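Local coordinates for iron-binding protein (Staphylococcus epidermidis, PDB 4M7O) that probably binds iron, possibly as a chelate, and delivers it to a membrane transporter, as periplasmic-type solute-binding proteins do, at residues Leu28-Thr33 with Thr50-Pro55; Val204-Ile209 with Gly236-Ile241. One frame throughout, in Å; residues are numbered along the deposited sequence.

The two contacts lie on opposite sides of the chain's centre, about 38 Å apart centre to centre, and share no helix or strand. Contact 1 belongs to the half built on the parallel sheet that includes strands 25-27 and 45-49; contact 2 to the half with the mixed sheet, beside strand 162-168. Contact 1 is partly buried and mixed: a carboxylate-hydroxyl pair sits beside a proline-valine contact, with exposed residues around. Contact 2 is farther from the centre yet more buried where it touches, and no hydrogen bond crosses it; a phenylalanine, two isoleucines and the aliphatic part of a lysine do the work. Each joins the first turn of a helix to a loop.

Contact 1: residues Leu28-Thr33 with Thr50-Pro55; sequences LIPSNT and TVDDYP
Thr-33 and Asp-52 meet through the polar ends of their side chains, and Pro-30, one helical turn before the threonine, lies against the same loop. The first torsion of Thr-33 sets OG1 beside its own backbone N, anti to the carbonyl carbon (chi1 -58°), and from there the hydroxyl gives a hydrogen bond to Asp-52 OD2. The modelled OG1 to OD2 separation of 2.5 Å should be read with caution, because OD2 sits too close to a neighbouring atom of the threonine for its place to be sure. Asp-52 turns its carboxylate inward although its CB does not head directly for the helix: CG is anti to the carbonyl carbon (chi1 -84°). The second oxygen, OD1, is hydrogen-bonded to Ser-49 OG, while Thr-33 OG1 also pairs with Ser-27 OG, so both groups are tied back to the ends of strands 45-49 and 25-27. A hydroxyl that can both donate and accept suits threonine to its place between Asp-52 and Ser-27.

Pro-30 suits the first turn of helix 30-38, where a residue without an N-H costs no helical bond. Its CG lies 3.7 Å from Val-51 O and 4.1 Å from Val-51 CG2, the ring slanting across the valine. The CA atoms of Pro-30 and Asp-52 are only 4.9 Å apart, a spacing that brings the loop close to the helix start. Farther along, Asp-53 directs its carboxylate to a salt bridge with Arg-259, and the Tyr-54 ring makes a cation-pi contact with Arg-263.

Aspartate, with two oxygens to serve two hydroxyls, is thus held through OD1 by Ser-49 and, as modelled, through OD2 by Thr-33. The chemistry implies a polar tie between the first turn of helix 30-38 and the loop following strand 45-49, flanked by a small apolar patch.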
loop_
_atom_site.group_PDB
_atom_site.type_symbol
_atom_site.label_atom_id
_atom_site.label_comp_id
_atom_site.label_asym_id
_atom_site.label_seq_id
_atom_site.Cartn_x
_atom_site.Cartn_y
_atom_site.Cartn_z
ATOM N N LEU A 28 -8.578 -5.180 -11.176
ATOM C CA LEU A 28 -8.979 -5.973 -10.011
ATOM C C LEU A 28 -8.420 -5.531 -8.660
ATOM O O LEU A 28 -8.651 -6.201 -7.639
ATOM C CB LEU A 28 -8.664 -7.457 -10.237
ATOM C CG LEU A 28 -9.523 -8.107 -11.328
ATOM C CD1 LEU A 28 -9.335 -9.636 -11.355
ATOM C CD2 LEU A 28 -10.979 -7.741 -11.128
ATOM N N ILE A 29 -7.693 -4.417 -8.634
ATOM C CA ILE A 29 -7.199 -3.893 -7.364
ATOM C C ILE A 29 -7.168 -2.368 -7.463
ATOM O O ILE A 29 -6.889 -1.827 -8.533
ATOM C CB ILE A 29 -5.815 -4.530 -6.984
ATOM C CG1 ILE A 29 -5.548 -4.442 -5.464
ATOM C CG2 ILE A 29 -4.680 -3.899 -7.794
ATOM C CD1 ILE A 29 -4.593 -5.502 -4.929
ATOM N N PRO A 30 -7.515 -1.662 -6.372
ATOM C CA PRO A 30 -7.663 -0.210 -6.541
ATOM C C PRO A 30 -6.408 0.508 -7.045
ATOM O O PRO A 30 -6.573 1.393 -7.870
ATOM C CB PRO A 30 -8.061 0.269 -5.140
ATOM C CG PRO A 30 -8.764 -0.941 -4.532
ATOM C CD PRO A 30 -7.940 -2.107 -5.027
ATOM N N SER A 31 -5.201 0.134 -6.615
ATOM C CA SER A 31 -4.005 0.815 -7.128
ATOM C C SER A 31 -3.916 0.755 -8.663
ATOM O O SER A 31 -3.620 1.765 -9.314
ATOM C CB SER A 31 -2.722 0.288 -6.479
ATOM O OG SER A 31 -2.658 -1.124 -6.546
ATOM N N ASN A 32 -4.182 -0.418 -9.232
ATOM C CA ASN A 32 -4.268 -0.579 -10.685
ATOM C C ASN A 32 -5.260 0.398 -11.303
ATOM O O ASN A 32 -4.955 1.073 -12.295
ATOM C CB ASN A 32 -4.671 -2.013 -11.049
ATOM C CG ASN A 32 -3.514 -2.990 -10.939
ATOM O OD1 ASN A 32 -2.387 -2.602 -10.610
ATOM N ND2 ASN A 32 -3.784 -4.269 -11.220
ATOM N N THR A 33 -6.445 0.484 -10.713
ATOM C CA THR A 33 -7.477 1.359 -11.263
ATOM C C THR A 33 -7.029 2.809 -11.223
ATOM O O THR A 33 -7.235 3.547 -12.186
ATOM C CB THR A 33 -8.781 1.219 -10.504
ATOM O OG1 THR A 33 -9.221 -0.151 -10.561
ATOM C CG2 THR A 33 -9.866 2.117 -11.118
ATOM N N THR A 50 -14.946 -4.679 -6.275
ATOM C CA THR A 50 -15.988 -4.196 -5.383
ATOM C C THR A 50 -15.464 -3.236 -4.332
ATOM O O THR A 50 -16.253 -2.602 -3.630
ATOM C CB THR A 50 -16.629 -5.363 -4.663
ATOM O OG1 THR A 50 -15.585 -6.239 -4.216
ATOM C CG2 THR A 50 -17.568 -6.117 -5.616
ATOM N N VAL A 51 -14.141 -3.148 -4.196
ATOM C CA VAL A 51 -13.553 -2.235 -3.217
ATOM C C VAL A 51 -12.847 -1.030 -3.842
ATOM O O VAL A 51 -12.167 -0.285 -3.152
ATOM C CB VAL A 51 -12.606 -2.965 -2.235
ATOM C CG1 VAL A 51 -13.392 -3.968 -1.396
ATOM C CG2 VAL A 51 -11.458 -3.661 -2.985
ATOM N N ASP A 52 -13.015 -0.818 -5.141
ATOM C CA ASP A 52 -12.473 0.394 -5.766
ATOM C C ASP A 52 -13.198 1.650 -5.271
ATOM O O ASP A 52 -14.427 1.692 -5.242
ATOM C CB ASP A 52 -12.532 0.288 -7.290
ATOM C CG ASP A 52 -11.342 -0.465 -7.861
ATOM O OD1 ASP A 52 -11.314 -1.710 -7.794
ATOM O OD2 ASP A 52 -10.408 0.192 -8.349
ATOM N N ASP A 53 -12.419 2.660 -4.868
ATOM C CA ASP A 53 -12.940 3.836 -4.152
ATOM C C ASP A 53 -12.406 5.152 -4.717
ATOM O O ASP A 53 -12.670 6.225 -4.175
ATOM C CB ASP A 53 -12.555 3.756 -2.667
ATOM C CG ASP A 53 -11.067 3.404 -2.452
ATOM O OD1 ASP A 53 -10.234 3.623 -3.366
ATOM O OD2 ASP A 53 -10.725 2.895 -1.362
ATOM N N TYR A 54 -11.630 5.064 -5.790
ATOM C CA TYR A 54 -10.983 6.244 -6.339
ATOM C C TYR A 54 -10.745 6.043 -7.826
ATOM O O TYR A 54 -10.288 4.986 -8.249
ATOM C CB TYR A 54 -9.649 6.529 -5.605
ATOM C CG TYR A 54 -9.133 7.939 -5.821
ATOM C CD1 TYR A 54 -8.327 8.258 -6.905
ATOM C CD2 TYR A 54 -9.475 8.959 -4.946
ATOM C CE1 TYR A 54 -7.864 9.573 -7.093
ATOM C CE2 TYR A 54 -9.027 10.259 -5.130
ATOM C CZ TYR A 54 -8.221 10.558 -6.202
ATOM O OH TYR A 54 -7.779 11.852 -6.370
ATOM N N PRO A 55 -11.034 7.070 -8.630
ATOM C CA PRO A 55 -11.529 8.379 -8.183
ATOM C C PRO A 55 -13.020 8.379 -7.866
ATOM O O PRO A 55 -13.630 7.315 -7.776
ATOM C CB PRO A 55 -11.252 9.282 -9.387
ATOM C CG PRO A 55 -11.326 8.347 -10.571
ATOM C CD PRO A 55 -10.699 7.061 -10.067
#

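Contact 2: residues Val204-Ile209 with Gly236-Ile241; sequences VSKESI and GGFDKI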
loop_
_atom_site.group_PDB
_atom_site.type_symbol
_atom_site.label_atom_id
_atom_site.label_comp_id
_atom_site.label_asym_id
_atom_site.label_seq_id
_atom_site.Cartn_x
_atom_site.Cartn_y
_atom_site.Cartn_z
ATOM N N VAL A 204 7.510 -10.540 16.944
ATOM C CA VAL A 204 8.483 -10.128 17.949
ATOM C C VAL A 204 7.829 -10.231 19.316
ATOM O O VAL A 204 6.622 -10.020 19.443
ATOM C CB VAL A 204 8.961 -8.680 17.708
ATOM C CG1 VAL A 204 9.841 -8.626 16.479
ATOM C CG2 VAL A 204 7.763 -7.733 17.535
ATOM N N SER A 205 8.609 -10.567 20.338
ATOM C CA SER A 205 8.056 -10.701 21.670
ATOM C C SER A 205 7.898 -9.325 22.325
ATOM O O SER A 205 8.509 -8.336 21.887
ATOM C CB SER A 205 8.987 -11.542 22.523
ATOM O OG SER A 205 10.110 -10.757 22.875
ATOM N N LYS A 206 7.085 -9.259 23.376
ATOM C CA LYS A 206 6.903 -8.015 24.102
ATOM C C LYS A 206 8.231 -7.620 24.723
ATOM O O LYS A 206 8.571 -6.436 24.749
ATOM C CB LYS A 206 5.871 -8.180 25.214
ATOM C CG LYS A 206 4.416 -8.124 24.782
ATOM C CD LYS A 206 3.525 -8.204 26.026
ATOM C CE LYS A 206 2.723 -9.490 26.079
ATOM N NZ LYS A 206 1.546 -9.430 25.157
ATOM N N GLU A 207 8.973 -8.607 25.230
ATOM C CA GLU A 207 10.260 -8.339 25.884
ATOM C C GLU A 207 11.186 -7.656 24.895
ATOM O O GLU A 207 11.874 -6.702 25.234
ATOM C CB GLU A 207 10.922 -9.633 26.382
ATOM C CG GLU A 207 10.318 -10.232 27.639
ATOM N N SER A 208 11.174 -8.162 23.665
ATOM C CA SER A 208 12.012 -7.662 22.583
ATOM C C SER A 208 11.721 -6.201 22.224
ATOM O O SER A 208 12.645 -5.404 22.043
ATOM C CB SER A 208 11.828 -8.558 21.356
ATOM O OG SER A 208 12.907 -8.431 20.455
ATOM N N ILE A 209 10.440 -5.854 22.109
ATOM C CA ILE A 209 10.042 -4.474 21.843
ATOM C C ILE A 209 10.480 -3.552 22.992
ATOM O O ILE A 209 11.015 -2.464 22.753
ATOM C CB ILE A 209 8.514 -4.358 21.637
ATOM C CG1 ILE A 209 8.053 -5.296 20.514
ATOM C CG2 ILE A 209 8.122 -2.929 21.294
ATOM C CD1 ILE A 209 6.550 -5.550 20.508
ATOM N N GLY A 236 1.972 -5.636 29.579
ATOM C CA GLY A 236 2.893 -5.583 30.700
ATOM C C GLY A 236 4.240 -5.052 30.262
ATOM O O GLY A 236 4.733 -5.412 29.190
ATOM N N GLY A 237 4.820 -4.176 31.070
ATOM C CA GLY A 237 6.158 -3.685 30.812
ATOM C C GLY A 237 6.252 -2.531 29.831
ATOM O O GLY A 237 7.276 -1.849 29.784
ATOM N N PHE A 238 5.202 -2.300 29.049
ATOM C CA PHE A 238 5.260 -1.261 28.028
ATOM C C PHE A 238 5.329 0.124 28.672
ATOM O O PHE A 238 5.801 1.077 28.047
ATOM C CB PHE A 238 4.089 -1.377 27.048
ATOM C CG PHE A 238 4.432 -2.130 25.772
ATOM C CD1 PHE A 238 4.940 -3.422 25.820
ATOM C CD2 PHE A 238 4.254 -1.540 24.533
ATOM C CE1 PHE A 238 5.267 -4.102 24.658
ATOM C CE2 PHE A 238 4.574 -2.220 23.362
ATOM C CZ PHE A 238 5.078 -3.503 23.427
ATOM N N ASP A 239 4.878 0.215 29.924
ATOM C CA ASP A 239 4.948 1.441 30.725
ATOM C C ASP A 239 6.285 2.148 30.624
ATOM O O ASP A 239 6.346 3.378 30.634
ATOM C CB ASP A 239 4.705 1.127 32.206
ATOM C CG ASP A 239 3.239 1.149 32.577
ATOM O OD1 ASP A 239 2.404 1.458 31.695
ATOM O OD2 ASP A 239 2.927 0.871 33.758
ATOM N N LYS A 240 7.351 1.359 30.545
ATOM C CA LYS A 240 8.714 1.874 30.534
ATOM C C LYS A 240 9.061 2.636 29.252
ATOM O O LYS A 240 9.614 3.733 29.312
ATOM C CB LYS A 240 9.700 0.721 30.751
ATOM C CG LYS A 240 9.600 0.079 32.132
ATOM C CD LYS A 240 10.930 -0.513 32.568
ATOM C CE LYS A 240 11.108 -0.409 34.079
ATOM N NZ LYS A 240 10.890 0.978 34.578
ATOM N N ILE A 241 8.706 2.048 28.106
ATOM C CA ILE A 241 9.105 2.502 26.764
ATOM C C ILE A 241 9.025 4.023 26.504
ATOM O O ILE A 241 8.042 4.660 26.900
ATOM C CB ILE A 241 8.261 1.747 25.708
ATOM C CG1 ILE A 241 8.437 0.233 25.864
ATOM C CG2 ILE A 241 8.601 2.182 24.289
ATOM C CD1 ILE A 241 7.573 -0.560 24.869
#
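Gly-236 meets Lys-206 through its carbonyl, with Gly-236 O 4.4 Å from Lys-206 CD, a loose contact at the exposed margin. Gly-237 follows with a positive phi of 83°, a backbone shape that glycine adopts readily, and the chain turns there into Phe-238.

That phenylalanine carries the contact. Its side chain crosses Lys-206 at about a right angle, and CE1 comes within 4.1 Å of Lys-206 CG, so the lysine offers the aliphatic base of its chain. Ile-209 meets the far end of the ring: its CG2 lies 3.8 Å from Phe-238 CZ, approaching obliquely, while Ile-209 CD1 sits at the ring edge, in its plane, 3.9 Å from the same CZ. Both branches of a beta-branched residue are thereby used.

Ile-241 closes the segment at the N-cap position of helix 242-245. Its CD1 lies 3.5 Å above one face of the Phe-238 ring, toward the rim, and 4.3 Å from Ile-209 CG2, completing an apolar cluster that Ile-210 and Phe-164 extend.

On the other side, Ser-205 N-caps helix 206-212, its OG accepting from Ser-208 N. A small apolar cluster thus joins this capped turn to the loop between helices 225-234 and 242-245, in the mixed-sheet lobe.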